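PDB 1Y07: desulfoferrodoxin (rbo) from Treponema pallidum subsp. pallidum str. Nichols, which probably reduces superoxide to hydrogen peroxide at a mononuclear iron centre, as a class III superoxide reductase. Local coordinates for residues B[50-55]-B[115-120]. Sequence-based numbering, arbitrary orientation.
With FE (Fe (III) ion), chain H.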
ATOM      1  N   HIS B  50      15.889   8.180  12.947  1.00 16.86           N
ATOM      2  CA  HIS B  50      14.513   7.790  12.548  1.00 16.87           C
ATOM      3  C   HIS B  50      13.895   8.476  11.334  1.00 16.81           C
ATOM      4  O   HIS B  50      13.045   7.852  10.689  1.00 17.66           O
ATOM      5  CB  HIS B  50      13.508   7.856  13.732  1.00 16.86           C
ATOM      6  CG  HIS B  50      13.743   6.807  14.781  1.00 17.99           C
ATOM      7  ND1 HIS B  50      14.556   7.026  15.884  1.00 17.95           N
ATOM      8  CD2 HIS B  50      13.316   5.520  14.868  1.00 16.96           C
ATOM      9  CE1 HIS B  50      14.612   5.914  16.599  1.00 19.30           C
ATOM     10  NE2 HIS B  50      13.913   4.964  15.973  1.00 18.47           N
ATOM     11  N   ILE B  51      14.289   9.711  10.997  1.00 16.92           N
ATOM     12  CA  ILE B  51      13.747  10.351   9.787  1.00 17.88           C
ATOM     13  C   ILE B  51      14.282   9.702   8.496  1.00 17.84           C
ATOM     14  O   ILE B  51      15.494   9.671   8.296  1.00 18.06           O
ATOM     15  CB  ILE B  51      14.010  11.873   9.772  1.00 18.36           C
ATOM     16  CG1 ILE B  51      13.199  12.530  10.883  1.00 19.06           C
ATOM     17  CG2 ILE B  51      13.702  12.469   8.387  1.00 17.22           C
ATOM     18  CD1 ILE B  51      13.319  13.954  10.894  1.00 19.84           C
ATOM     19  N   PRO B  52      13.392   9.244   7.605  1.00 18.31           N
ATOM     20  CA  PRO B  52      13.796   8.630   6.344  1.00 18.05           C
ATOM     21  C   PRO B  52      14.456   9.653   5.414  1.00 18.50           C
ATOM     22  O   PRO B  52      13.974  10.794   5.284  1.00 18.63           O
ATOM     23  CB  PRO B  52      12.472   8.052   5.760  1.00 18.48           C
ATOM     24  CG  PRO B  52      11.414   8.640   6.486  1.00 18.70           C
ATOM     25  CD  PRO B  52      11.930   9.283   7.730  1.00 17.77           C
ATOM     26  N   VAL B  53      15.604   9.256   4.859  1.00 17.64           N
ATOM     27  CA  VAL B  53      16.298   9.999   3.839  1.00 18.10           C
ATOM     28  C   VAL B  53      15.965   9.377   2.500  1.00 18.28           C
ATOM     29  O   VAL B  53      16.151   8.184   2.324  1.00 18.85           O
ATOM     30  CB  VAL B  53      17.860   9.982   4.088  1.00 18.41           C
ATOM     31  CG1 VAL B  53      18.652  10.474   2.865  1.00 19.87           C
ATOM     32  CG2 VAL B  53      18.223  10.800   5.330  1.00 18.80           C
ATOM     33  N   VAL B  54      15.518  10.206   1.557  1.00 19.08           N
ATOM     34  CA  VAL B  54      15.107   9.767   0.228  1.00 19.55           C
ATOM     35  C   VAL B  54      16.160  10.158  -0.814  1.00 19.47           C
ATOM     36  O   VAL B  54      16.643  11.280  -0.828  1.00 19.13           O
ATOM     37  CB  VAL B  54      13.677  10.346  -0.130  1.00 19.74           C
ATOM     38  CG1 VAL B  54      13.218   9.893  -1.494  1.00 20.34           C
ATOM     39  CG2 VAL B  54      12.662   9.942   0.956  1.00 19.52           C
ATOM     40  N   GLU B  55      16.534   9.210  -1.665  1.00 19.69           N
ATOM     41  CA  GLU B  55      17.577   9.409  -2.676  1.00 19.55           C
ATOM     42  C   GLU B  55      17.076   8.825  -3.984  1.00 19.92           C
ATOM     43  O   GLU B  55      16.946   7.615  -4.111  1.00 19.60           O
ATOM     44  CB  GLU B  55      18.866   8.714  -2.275  1.00 19.71           C
ATOM     45  CG  GLU B  55      19.539   9.298  -1.046  1.00 21.55           C
ATOM     46  CD  GLU B  55      20.846   8.614  -0.712  1.00 24.74           C
ATOM     47  OE1 GLU B  55      21.163   7.546  -1.309  1.00 26.69           O
ATOM     48  OE2 GLU B  55      21.567   9.159   0.158  1.00 28.19           O
ATOM     49  N   ALA B 115       8.109   9.716   2.275  1.00 16.77           N
ATOM     50  CA  ALA B 115       8.453   8.411   2.806  1.00 16.29           C
ATOM     51  C   ALA B 115       8.117   8.367   4.276  1.00 16.30           C
ATOM     52  O   ALA B 115       8.222   9.388   4.943  1.00 15.92           O
ATOM     53  CB  ALA B 115       9.920   8.107   2.591  1.00 17.72           C
ATOM     54  N   TYR B 116       7.766   7.173   4.765  1.00 16.55           N
ATOM     55  CA  TYR B 116       7.355   6.895   6.146  1.00 16.50           C
ATOM     56  C   TYR B 116       8.045   5.615   6.572  1.00 16.26           C
ATOM     57  O   TYR B 116       8.146   4.727   5.785  1.00 17.17           O
ATOM     58  CB  TYR B 116       5.833   6.726   6.290  1.00 16.66           C
ATOM     59  CG  TYR B 116       5.017   7.815   5.625  1.00 18.77           C
ATOM     60  CD1 TYR B 116       4.825   7.801   4.255  1.00 20.99           C
ATOM     61  CD2 TYR B 116       4.479   8.876   6.363  1.00 21.73           C
ATOM     62  CE1 TYR B 116       4.086   8.787   3.613  1.00 22.87           C
ATOM     63  CE2 TYR B 116       3.723   9.861   5.728  1.00 23.24           C
ATOM     64  CZ  TYR B 116       3.557   9.809   4.342  1.00 24.76           C
ATOM     65  OH  TYR B 116       2.862  10.781   3.633  1.00 29.37           O
ATOM     66  N   GLU B 117       8.571   5.563   7.799  1.00 15.93           N
ATOM     67  CA  GLU B 117       9.219   4.339   8.339  1.00 15.19           C
ATOM     68  C   GLU B 117       8.668   4.060   9.711  1.00 16.05           C
ATOM     69  O   GLU B 117       8.370   4.992  10.454  1.00 15.84           O
ATOM     70  CB  GLU B 117      10.746   4.447   8.374  1.00 15.36           C
ATOM     71  CG  GLU B 117      11.299   5.445   9.372  1.00 14.65           C
ATOM     72  CD  GLU B 117      11.490   4.915  10.799  1.00 16.41           C
ATOM     73  OE1 GLU B 117      11.939   5.690  11.674  1.00 18.18           O
ATOM     74  OE2 GLU B 117      11.170   3.767  11.093  1.00 17.61           O
ATOM     75  N   PHE B 118       8.500   2.790  10.047  1.00 16.59           N
ATOM     76  CA  PHE B 118       8.076   2.370  11.377  1.00 17.36           C
ATOM     77  C   PHE B 118       9.189   1.648  12.139  1.00 17.50           C
ATOM     78  O   PHE B 118       9.677   0.609  11.689  1.00 16.24           O
ATOM     79  CB  PHE B 118       6.861   1.414  11.269  1.00 18.35           C
ATOM     80  CG  PHE B 118       6.373   0.898  12.623  1.00 20.99           C
ATOM     81  CD1 PHE B 118       5.821   1.761  13.547  1.00 24.06           C
ATOM     82  CD2 PHE B 118       6.471  -0.446  12.954  1.00 23.10           C
ATOM     83  CE1 PHE B 118       5.402   1.297  14.779  1.00 24.38           C
ATOM     84  CE2 PHE B 118       6.033  -0.910  14.200  1.00 23.38           C
ATOM     85  CZ  PHE B 118       5.509  -0.050  15.093  1.00 24.38           C
ATOM     86  N   CYS B 119       9.543   2.195  13.302  1.00 17.65           N
ATOM     87  CA  CYS B 119      10.438   1.518  14.236  1.00 19.10           C
ATOM     88  C   CYS B 119       9.597   0.805  15.311  1.00 19.17           C
ATOM     89  O   CYS B 119       8.629   1.339  15.827  1.00 19.05           O
ATOM     90  CB  CYS B 119      11.394   2.517  14.857  1.00 19.45           C
ATOM     91  SG  CYS B 119      12.203   1.897  16.365  1.00 22.12           S
ATOM     92  N   ASN B 120       9.960  -0.418  15.646  1.00 19.40           N
ATOM     93  CA  ASN B 120       9.124  -1.223  16.525  1.00 19.58           C
ATOM     94  C   ASN B 120       9.076  -0.633  17.929  1.00 19.64           C
ATOM     95  O   ASN B 120       8.093  -0.812  18.653  1.00 20.06           O
ATOM     96  CB  ASN B 120       9.610  -2.674  16.547  1.00 19.81           C
ATOM     97  CG  ASN B 120      10.736  -2.893  17.515  1.00 20.19           C
ATOM     98  OD1 ASN B 120      11.848  -2.367  17.341  1.00 18.27           O
ATOM     99  ND2 ASN B 120      10.471  -3.703  18.529  1.00 22.89           N
TER
HETATM  100 FE    FE H 130      13.928   2.975  17.037  1.00 37.48          FE
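His50 and Cys119 converge on one Fe(III) ion, the imidazole through NE2 at 2.3 Å from FE and the thiolate through SG at 2.1 Å from FE. The sulfur sits anti to its own backbone N and reaches the His50 ring at its edge, in plane, with Cys119 SG 3.5 Å from His50 NE2. The other ring nitrogen, ND1, hydrogen-bonds to Ala46 O, which with the iron bond fixes the ring's rotation; the Trp125 ring stacks on the imidazole. His70, His76 and His122 complete the four-histidine, one-cysteine iron site of the superoxide reductases. This pair of segments belongs to the two facing sheets of the immunoglobulin-like beta-sandwich: strands 52-55 and 115-119 pass 7.4 Å apart at 140°, face to face. Glu117 rises from strand 115-119 toward the start of the opposite segment, CG in the crowded position between N and carbonyl carbon (chi1 68°) and the chain bent again at chi2. Its carboxylate lies nearly coplanar with the His50 imidazole, 19° between planes, and OE1 meets the ring at its edge. Glu117 OE1 also comes within 2.6 Å of His50 O, so close that this buried acid is probably protonated. Farther from the metal the contact is made by small apolar side chains: Ala115 CB meets Val54 CG2, anti to its own carbonyl carbon, at 3.7 Å and Pro52 CB at 4.1 Å.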